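Local coordinates for uncharacterized protein Cgl0159 (Corynebacterium glutamicum, PDB 3FOK) that is of unknown function but belongs to a family of the TIM-barrel clan, and folds as a barrel of largely parallel strands surrounded by helices, at residues A[4-8]-A[9-13]; A[72-75]-A[76-79]; A[89-92]-A[93-96]. All blocks are in the same frame, centred on the assembly; numbering follows the deposited sequence.

Contact 1. Residues A[4-8]-A[9-13]; sequences PIISP and ESFEA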
ATOM      1  N   PRO A   4     -33.173 -32.804  18.562  1.00 35.26           N
ATOM      2  CA  PRO A   4     -32.225 -31.747  18.197  1.00 34.21           C
ATOM      3  C   PRO A   4     -31.449 -31.186  19.383  1.00 33.59           C
ATOM      4  O   PRO A   4     -31.977 -31.085  20.490  1.00 33.95           O
ATOM      5  CB  PRO A   4     -33.123 -30.698  17.553  1.00 35.22           C
ATOM      6  CG  PRO A   4     -34.385 -30.835  18.347  1.00 35.94           C
ATOM      7  CD  PRO A   4     -34.561 -32.337  18.397  1.00 35.08           C
ATOM      8  N   ILE A   5     -30.193 -30.827  19.146  1.00 32.35           N
ATOM      9  CA  ILE A   5     -29.361 -30.262  20.197  1.00 28.96           C
ATOM     10  C   ILE A   5     -29.758 -28.805  20.427  1.00 27.50           C
ATOM     11  O   ILE A   5     -29.655 -28.297  21.543  1.00 27.12           O
ATOM     12  CB  ILE A   5     -27.866 -30.324  19.824  1.00 29.46           C
ATOM     13  CG1 ILE A   5     -27.433 -31.780  19.620  1.00 29.89           C
ATOM     14  CG2 ILE A   5     -27.027 -29.679  20.924  1.00 28.76           C
ATOM     15  CD1 ILE A   5     -27.354 -32.602  20.898  1.00 30.00           C
ATOM     16  N   ILE A   6     -30.220 -28.135  19.375  1.00 26.29           N
ATOM     17  CA  ILE A   6     -30.629 -26.738  19.497  1.00 26.60           C
ATOM     18  C   ILE A   6     -32.127 -26.569  19.281  1.00 27.55           C
ATOM     19  O   ILE A   6     -32.626 -26.711  18.167  1.00 27.17           O
ATOM     20  CB  ILE A   6     -29.895 -25.836  18.486  1.00 25.55           C
ATOM     21  CG1 ILE A   6     -28.385 -26.048  18.594  1.00 23.54           C
ATOM     22  CG2 ILE A   6     -30.232 -24.376  18.763  1.00 26.27           C
ATOM     23  CD1 ILE A   6     -27.572 -25.215  17.622  1.00 22.33           C
ATOM     24  N   SER A   7     -32.840 -26.262  20.357  1.00 29.11           N
ATOM     25  CA  SER A   7     -34.284 -26.069  20.291  1.00 31.79           C
ATOM     26  C   SER A   7     -34.614 -24.759  19.598  1.00 32.35           C
ATOM     27  O   SER A   7     -33.855 -23.794  19.682  1.00 34.43           O
ATOM     28  CB  SER A   7     -34.880 -26.039  21.697  1.00 31.86           C
ATOM     29  OG  SER A   7     -34.475 -24.870  22.393  1.00 32.72           O
ATOM     30  N   PRO A   8     -35.755 -24.706  18.897  1.00 32.91           N
ATOM     31  CA  PRO A   8     -36.130 -23.467  18.215  1.00 32.58           C
ATOM     32  C   PRO A   8     -36.184 -22.294  19.196  1.00 31.76           C
ATOM     33  O   PRO A   8     -36.144 -21.130  18.791  1.00 31.34           O
ATOM     34  CB  PRO A   8     -37.491 -23.805  17.596  1.00 33.32           C
ATOM     35  CG  PRO A   8     -37.987 -24.975  18.410  1.00 33.25           C
ATOM     36  CD  PRO A   8     -36.736 -25.770  18.639  1.00 33.72           C
ATOM     37  N   GLU A   9     -36.259 -22.609  20.488  1.00 31.09           N
ATOM     38  CA  GLU A   9     -36.292 -21.580  21.518  1.00 29.56           C
ATOM     39  C   GLU A   9     -34.903 -20.980  21.708  1.00 27.71           C
ATOM     40  O   GLU A   9     -34.766 -19.787  21.982  1.00 27.41           O
ATOM     41  CB  GLU A   9     -36.804 -22.156  22.841  1.00 31.92           C
ATOM     42  CG  GLU A   9     -38.310 -22.359  22.864  1.00 36.10           C
ATOM     43  CD  GLU A   9     -38.714 -23.819  22.914  1.00 38.65           C
ATOM     44  OE1 GLU A   9     -38.171 -24.616  22.123  1.00 40.36           O
ATOM     45  OE2 GLU A   9     -39.584 -24.163  23.743  1.00 40.71           O
ATOM     46  N   SER A  10     -33.874 -21.806  21.555  1.00 24.57           N
ATOM     47  CA  SER A  10     -32.507 -21.323  21.693  1.00 23.19           C
ATOM     48  C   SER A  10     -32.145 -20.447  20.499  1.00 22.51           C
ATOM     49  O   SER A  10     -31.399 -19.478  20.640  1.00 21.70           O
ATOM     50  CB  SER A  10     -31.535 -22.493  21.809  1.00 22.41           C
ATOM     51  OG  SER A  10     -31.590 -23.051  23.108  1.00 20.41           O
ATOM     52  N   PHE A  11     -32.683 -20.779  19.327  1.00 21.40           N
ATOM     53  CA  PHE A  11     -32.422 -19.986  18.135  1.00 20.07           C
ATOM     54  C   PHE A  11     -33.099 -18.630  18.240  1.00 21.11           C
ATOM     55  O   PHE A  11     -32.574 -17.628  17.756  1.00 21.44           O
ATOM     56  CB  PHE A  11     -32.895 -20.712  16.876  1.00 16.46           C
ATOM     57  CG  PHE A  11     -31.901 -21.705  16.347  1.00 15.19           C
ATOM     58  CD1 PHE A  11     -30.551 -21.380  16.287  1.00 13.19           C
ATOM     59  CD2 PHE A  11     -32.308 -22.954  15.896  1.00 15.39           C
ATOM     60  CE1 PHE A  11     -29.618 -22.281  15.787  1.00 14.54           C
ATOM     61  CE2 PHE A  11     -31.380 -23.869  15.390  1.00 15.37           C
ATOM     62  CZ  PHE A  11     -30.029 -23.527  15.337  1.00 14.42           C
ATOM     63  N   GLU A  12     -34.267 -18.593  18.870  1.00 21.50           N
ATOM     64  CA  GLU A  12     -34.964 -17.328  19.029  1.00 23.71           C
ATOM     65  C   GLU A  12     -34.114 -16.434  19.924  1.00 22.60           C
ATOM     66  O   GLU A  12     -34.009 -15.233  19.697  1.00 23.45           O
ATOM     67  CB  GLU A  12     -36.346 -17.532  19.662  1.00 26.42           C
ATOM     68  CG  GLU A  12     -37.122 -16.237  19.807  1.00 30.10           C
ATOM     69  CD  GLU A  12     -37.357 -15.559  18.467  1.00 35.02           C
ATOM     70  OE1 GLU A  12     -37.570 -14.326  18.445  1.00 35.52           O
ATOM     71  OE2 GLU A  12     -37.342 -16.262  17.432  1.00 36.15           O
ATOM     72  N   ALA A  13     -33.499 -17.034  20.938  1.00 21.51           N
ATOM     73  CA  ALA A  13     -32.650 -16.300  21.866  1.00 20.91           C
ATOM     74  C   ALA A  13     -31.382 -15.804  21.170  1.00 21.01           C
ATOM     75  O   ALA A  13     -30.946 -14.677  21.405  1.00 21.68           O
ATOM     76  CB  ALA A  13     -32.286 -17.188  23.051  1.00 21.16           C
TER

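Contact 2. Residues A[72-75]-A[76-79]; sequences LLER and MAIA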
ATOM      1  N   LEU A  72     -26.822 -26.039   9.526  1.00 24.79           N
ATOM      2  CA  LEU A  72     -25.374 -26.130   9.648  1.00 23.37           C
ATOM      3  C   LEU A  72     -25.034 -26.126  11.132  1.00 23.08           C
ATOM      4  O   LEU A  72     -24.249 -26.946  11.600  1.00 23.20           O
ATOM      5  CB  LEU A  72     -24.697 -24.938   8.966  1.00 23.82           C
ATOM      6  CG  LEU A  72     -23.245 -25.102   8.495  1.00 24.84           C
ATOM      7  CD1 LEU A  72     -22.645 -23.725   8.255  1.00 24.44           C
ATOM      8  CD2 LEU A  72     -22.418 -25.851   9.528  1.00 25.05           C
ATOM      9  N   LEU A  73     -25.643 -25.203  11.871  1.00 22.36           N
ATOM     10  CA  LEU A  73     -25.405 -25.099  13.303  1.00 23.06           C
ATOM     11  C   LEU A  73     -25.862 -26.357  14.040  1.00 24.07           C
ATOM     12  O   LEU A  73     -25.186 -26.815  14.961  1.00 22.80           O
ATOM     13  CB  LEU A  73     -26.109 -23.859  13.868  1.00 22.44           C
ATOM     14  CG  LEU A  73     -25.518 -22.505  13.439  1.00 21.62           C
ATOM     15  CD1 LEU A  73     -26.387 -21.365  13.953  1.00 20.95           C
ATOM     16  CD2 LEU A  73     -24.102 -22.377  13.971  1.00 19.20           C
ATOM     17  N   GLU A  74     -26.997 -26.919  13.634  1.00 25.19           N
ATOM     18  CA  GLU A  74     -27.508 -28.133  14.268  1.00 27.19           C
ATOM     19  C   GLU A  74     -26.523 -29.274  14.054  1.00 27.09           C
ATOM     20  O   GLU A  74     -26.136 -29.968  14.995  1.00 27.86           O
ATOM     21  CB  GLU A  74     -28.864 -28.529  13.675  1.00 29.12           C
ATOM     22  CG  GLU A  74     -30.018 -28.562  14.674  1.00 34.07           C
ATOM     23  CD  GLU A  74     -29.753 -29.464  15.871  1.00 36.38           C
ATOM     24  OE1 GLU A  74     -29.547 -30.683  15.682  1.00 38.04           O
ATOM     25  OE2 GLU A  74     -29.755 -28.947  17.007  1.00 37.63           O
ATOM     26  N   ARG A  75     -26.119 -29.467  12.804  1.00 26.60           N
ATOM     27  CA  ARG A  75     -25.181 -30.525  12.464  1.00 28.33           C
ATOM     28  C   ARG A  75     -23.881 -30.335  13.242  1.00 28.97           C
ATOM     29  O   ARG A  75     -23.233 -31.302  13.628  1.00 28.46           O
ATOM     30  CB  ARG A  75     -24.928 -30.519  10.954  1.00 27.05           C
ATOM     31  CG  ARG A  75     -26.222 -30.526  10.144  1.00 28.80           C
ATOM     32  CD  ARG A  75     -25.974 -30.400   8.653  1.00 27.90           C
ATOM     33  NE  ARG A  75     -25.755 -31.695   8.023  1.00 31.71           N
ATOM     34  CZ  ARG A  75     -26.717 -32.442   7.490  1.00 31.36           C
ATOM     35  NH1 ARG A  75     -27.973 -32.023   7.501  1.00 29.83           N
ATOM     36  NH2 ARG A  75     -26.420 -33.616   6.951  1.00 33.34           N
HETATM   37  N   MSE A  76     -23.518 -29.078  13.482  1.00 31.29           N
HETATM   38  CA  MSE A  76     -22.309 -28.758  14.233  1.00 33.94           C
HETATM   39  C   MSE A  76     -22.514 -29.116  15.702  1.00 31.97           C
HETATM   40  O   MSE A  76     -21.649 -29.731  16.329  1.00 31.12           O
HETATM   41  CB  MSE A  76     -21.978 -27.263  14.110  1.00 41.54           C
HETATM   42  CG  MSE A  76     -20.685 -26.961  13.360  1.00 51.03           C
HETATM   43 SE   MSE A  76     -19.121 -27.749  14.180  1.00 69.15          SE
HETATM   44  CE  MSE A  76     -19.290 -29.515  13.445  1.00 63.29           C
ATOM     45  N   ALA A  77     -23.665 -28.725  16.242  1.00 29.30           N
ATOM     46  CA  ALA A  77     -23.997 -29.000  17.634  1.00 27.02           C
ATOM     47  C   ALA A  77     -23.934 -30.498  17.902  1.00 26.91           C
ATOM     48  O   ALA A  77     -23.442 -30.931  18.946  1.00 27.26           O
ATOM     49  CB  ALA A  77     -25.383 -28.471  17.953  1.00 25.15           C
ATOM     50  N   ILE A  78     -24.433 -31.287  16.954  1.00 25.73           N
ATOM     51  CA  ILE A  78     -24.422 -32.736  17.090  1.00 24.89           C
ATOM     52  C   ILE A  78     -22.983 -33.231  17.167  1.00 24.87           C
ATOM     53  O   ILE A  78     -22.618 -33.970  18.083  1.00 25.00           O
ATOM     54  CB  ILE A  78     -25.126 -33.414  15.893  1.00 24.36           C
ATOM     55  CG1 ILE A  78     -26.624 -33.102  15.930  1.00 24.97           C
ATOM     56  CG2 ILE A  78     -24.888 -34.918  15.926  1.00 23.09           C
ATOM     57  CD1 ILE A  78     -27.396 -33.656  14.751  1.00 22.82           C
ATOM     58  N   ALA A  79     -22.171 -32.818  16.200  1.00 24.29           N
ATOM     59  CA  ALA A  79     -20.771 -33.216  16.159  1.00 22.96           C
ATOM     60  C   ALA A  79     -20.067 -32.876  17.473  1.00 23.44           C
ATOM     61  O   ALA A  79     -19.369 -33.710  18.043  1.00 23.71           O
ATOM     62  CB  ALA A  79     -20.069 -32.530  14.998  1.00 21.91           C
TER

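Contact 3. Residues A[89-92]-A[93-96]; sequences LGTP and DIID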
ATOM      1  N   LEU A  89     -13.565 -25.548  13.790  1.00 19.64           N
ATOM      2  CA  LEU A  89     -12.870 -24.544  12.993  1.00 19.35           C
ATOM      3  C   LEU A  89     -13.925 -23.763  12.234  1.00 19.63           C
ATOM      4  O   LEU A  89     -14.718 -24.341  11.495  1.00 19.77           O
ATOM      5  CB  LEU A  89     -11.915 -25.196  11.987  1.00 18.76           C
ATOM      6  CG  LEU A  89     -11.605 -24.366  10.731  1.00 18.89           C
ATOM      7  CD1 LEU A  89     -11.055 -23.001  11.121  1.00 19.58           C
ATOM      8  CD2 LEU A  89     -10.615 -25.115   9.855  1.00 20.36           C
ATOM      9  N   GLY A  90     -13.936 -22.450  12.410  1.00 19.56           N
ATOM     10  CA  GLY A  90     -14.916 -21.654  11.707  1.00 18.81           C
ATOM     11  C   GLY A  90     -14.557 -20.194  11.579  1.00 18.44           C
ATOM     12  O   GLY A  90     -13.593 -19.712  12.172  1.00 19.86           O
ATOM     13  N   THR A  91     -15.341 -19.494  10.773  1.00 17.75           N
ATOM     14  CA  THR A  91     -15.158 -18.072  10.558  1.00 18.78           C
ATOM     15  C   THR A  91     -15.834 -17.408  11.763  1.00 18.36           C
ATOM     16  O   THR A  91     -16.591 -18.060  12.484  1.00 18.18           O
ATOM     17  CB  THR A  91     -15.810 -17.651   9.218  1.00 18.91           C
ATOM     18  OG1 THR A  91     -16.422 -16.367   9.356  1.00 25.34           O
ATOM     19  CG2 THR A  91     -16.848 -18.670   8.790  1.00 21.31           C
ATOM     20  N   PRO A  92     -15.572 -16.117  12.011  1.00 18.16           N
ATOM     21  CA  PRO A  92     -16.196 -15.455  13.166  1.00 18.00           C
ATOM     22  C   PRO A  92     -17.719 -15.576  13.317  1.00 18.70           C
ATOM     23  O   PRO A  92     -18.221 -15.691  14.435  1.00 16.86           O
ATOM     24  CB  PRO A  92     -15.752 -14.002  13.013  1.00 16.52           C
ATOM     25  CG  PRO A  92     -14.409 -14.136  12.368  1.00 19.28           C
ATOM     26  CD  PRO A  92     -14.661 -15.195  11.309  1.00 17.59           C
ATOM     27  N   ASP A  93     -18.461 -15.539  12.214  1.00 19.10           N
ATOM     28  CA  ASP A  93     -19.922 -15.628  12.296  1.00 19.76           C
ATOM     29  C   ASP A  93     -20.418 -16.990  12.785  1.00 19.55           C
ATOM     30  O   ASP A  93     -21.461 -17.083  13.433  1.00 19.73           O
ATOM     31  CB  ASP A  93     -20.548 -15.309  10.940  1.00 19.95           C
ATOM     32  CG  ASP A  93     -20.188 -16.333   9.881  1.00 24.68           C
ATOM     33  OD1 ASP A  93     -18.983 -16.470   9.566  1.00 23.90           O
ATOM     34  OD2 ASP A  93     -21.112 -17.003   9.367  1.00 26.93           O
ATOM     35  N   ILE A  94     -19.668 -18.043  12.469  1.00 20.10           N
ATOM     36  CA  ILE A  94     -20.019 -19.397  12.885  1.00 20.06           C
ATOM     37  C   ILE A  94     -19.656 -19.609  14.354  1.00 18.92           C
ATOM     38  O   ILE A  94     -20.439 -20.162  15.128  1.00 18.91           O
ATOM     39  CB  ILE A  94     -19.272 -20.459  12.025  1.00 23.30           C
ATOM     40  CG1 ILE A  94     -19.759 -20.397  10.573  1.00 24.87           C
ATOM     41  CG2 ILE A  94     -19.502 -21.862  12.593  1.00 23.07           C
ATOM     42  CD1 ILE A  94     -21.182 -20.887  10.369  1.00 23.49           C
ATOM     43  N   ILE A  95     -18.467 -19.155  14.735  1.00 17.60           N
ATOM     44  CA  ILE A  95     -18.017 -19.313  16.109  1.00 17.30           C
ATOM     45  C   ILE A  95     -18.854 -18.502  17.095  1.00 17.25           C
ATOM     46  O   ILE A  95     -19.202 -19.003  18.164  1.00 16.59           O
ATOM     47  CB  ILE A  95     -16.526 -18.941  16.253  1.00 15.70           C
ATOM     48  CG1 ILE A  95     -15.683 -19.886  15.397  1.00 17.12           C
ATOM     49  CG2 ILE A  95     -16.097 -19.031  17.705  1.00 13.87           C
ATOM     50  CD1 ILE A  95     -15.914 -21.363  15.687  1.00 19.31           C
ATOM     51  N   ASP A  96     -19.187 -17.262  16.747  1.00 17.57           N
ATOM     52  CA  ASP A  96     -19.993 -16.447  17.648  1.00 19.00           C
ATOM     53  C   ASP A  96     -21.334 -17.124  17.940  1.00 19.11           C
ATOM     54  O   ASP A  96     -21.738 -17.205  19.100  1.00 17.77           O
ATOM     55  CB  ASP A  96     -20.222 -15.040  17.079  1.00 20.02           C
ATOM     56  CG  ASP A  96     -18.933 -14.222  16.987  1.00 22.98           C
ATOM     57  OD1 ASP A  96     -18.023 -14.430  17.821  1.00 23.93           O
ATOM     58  OD2 ASP A  96     -18.833 -13.357  16.090  1.00 24.85           O
TER

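Contact 1. Residues A[4-8]-A[9-13]
Ile-6 and Phe-11 form a hydrophobic staple at the start of helix 8-20: the side chain just ahead of the N-cap residue reaches across the cap to the fourth residue beyond it. The residue after Ile-6 is Ser-7, the N-cap itself, so apolar and polar ways of starting a helix meet within one turn.

Followed outward, the Ile-6 side chain meets the phenyl ring with CB and both branches. CB lies 3.9 Å from Phe-11 CZ. One branch, CG2, stands over the centre of the ring face, 3.5 Å from the ring centroid and 10° off the normal, a clear CH-pi contact; it also touches Ser-10 CB at 3.8 Å. The other branch runs through CG1 to its end, where CD1 comes within 3.8 Å of Phe-11 CZ. With CG2 trans to the backbone N and CG1 beside that N (chi1 -53°), both branches can address the ring, and the two side chains cross at about a right angle. Tyr-70 adds an edge-to-face contact with Phe-11, and Leu-73 packs on it as well, so the staple is also attached to helix 69-81.

The polar half belongs to Ser-7. Its chi1 of 69° swings OG round to the helix end, where it accepts from Ser-10 N at 3.2 Å. Ser-7 O accepts from the same Ser-10 N at 2.7 Å and from Phe-11 N at 3.3 Å, so a single acceptor serves two first-turn amides. Pro-8, whose ring nitrogen has no hydrogen to offer, fits the first helical position. Beside it Glu-9 runs in the same direction, and its OE1 settles 3.7 Å from Pro-8 CG.

Contact 2. Residues A[72-75]-A[76-79]
This is a contact between successive turns of one alpha-helix, 69-81, which makes the crossover from strand 44-48 to strand 87-90 in a beta-alpha-beta unit of the barrel. Four i to i+4 backbone bonds carry it; the first runs from Met-76 N to Leu-72 O at 2.9 Å, and the last, Ala-79 N to Arg-75 O, measures 3.2 Å.

The side chains divide by helix face. On the inner one, Leu-72 CD2 lies 4.3 Å from CG of Met-76, which is present as selenomethionine, while Met-76 and Ala-79 also pack on Val-47 of strand 44-48. Elsewhere round the helix, Glu-74 crosses Ile-78 at a slant. A bend at chi2 (-55°) folds the Glu-74 chain forward along the helix, and OE1 comes to 3.8 Å from Ile-78 CD1. The Ile-78 CG1 methylene rests closer still, 3.3 Å from Glu-74 O.

The other carboxylate oxygen, OE2, probably accepts a hydrogen bond from Ile-6 N, though the modelled distance is short. If that bond is real, one carboxylate meets a methyl with one oxygen and a main-chain amide with the other, an arrangement that would limit its rotation.

Contact 3. Residues A[89-92]-A[93-96]
Thr-91 and Asp-93 lock the turn where strand 87-90 passes directly into helix 92-100, a beta-to-alpha connection of the barrel in which Thr-91, the N-cap, is the one residue between strand and helix. Its hydroxyl is used as a donor: OG1 gives its hydrogen to Asp-93 OD1 at 2.6 Å.

Two torsions make this possible. Thr-91 has a chi1 of 142°, well away from a staggered value, and Asp-93 a chi1 of 65°, which sets CG between its own N and C and turns the carboxylate back over the start of the helix. OD1 is met nearly along its C-O axis, and it also lies 3.2 Å from Thr-91 CG2. The second oxygen, OD2, pairs with Arg-69 in a salt bridge, so the carboxylate is held from two directions.

The Thr-91 methyl continues the contact on the apolar side, with CG2 at 3.8 Å from Ile-94 CG1. The two side chains meet at a slant, and Leu-72 and Arg-69 of helix 69-81 pack against Ile-94. In Ile-95 a chi1 of -62° sets CG1 beside its own N, 3.8 Å from Gly-90 O, and a further bend at chi2 then turns CD1 to 4.0 Å from Gly-90 N. Its backbone N donates to Thr-91 O at 3.1 Å, while the bond from Ile-94 N to that oxygen is weak.

Farther along, Asp-96 N donates to Pro-92 O at 3.0 Å. Asp-96 OD2 also comes close to this carbonyl oxygen, but both are acceptors and the pair is not a hydrogen bond. It is Ser-216 N of a neighbouring subunit that donates to Asp-96 OD2, which sits 2.9 Å from Pro-92 O.

The contacts follow in series from the N terminus, none nesting or crossing; contacts 1 and 3 span a helix start and contact 2 one turn within a helix, so none closes a long loop. Contact 1 starts helix 8-20, which precedes the first barrel strand, 44-48. Contact 2 lies within helix 69-81 after that strand, and contact 3 turns the chain from strand 87-90 into helix 92-100. Contact 2 is the middle member in space as well: residues 4-8 lie against it through Ile-5 CG2, 3.6 Å from Ala-77 CB, and contact 3 reaches it through Ile-94 CD1, 3.8 Å from Leu-72 CD1. Contacts 1 and 3 do not touch, their nearest atoms being about 9 Å apart.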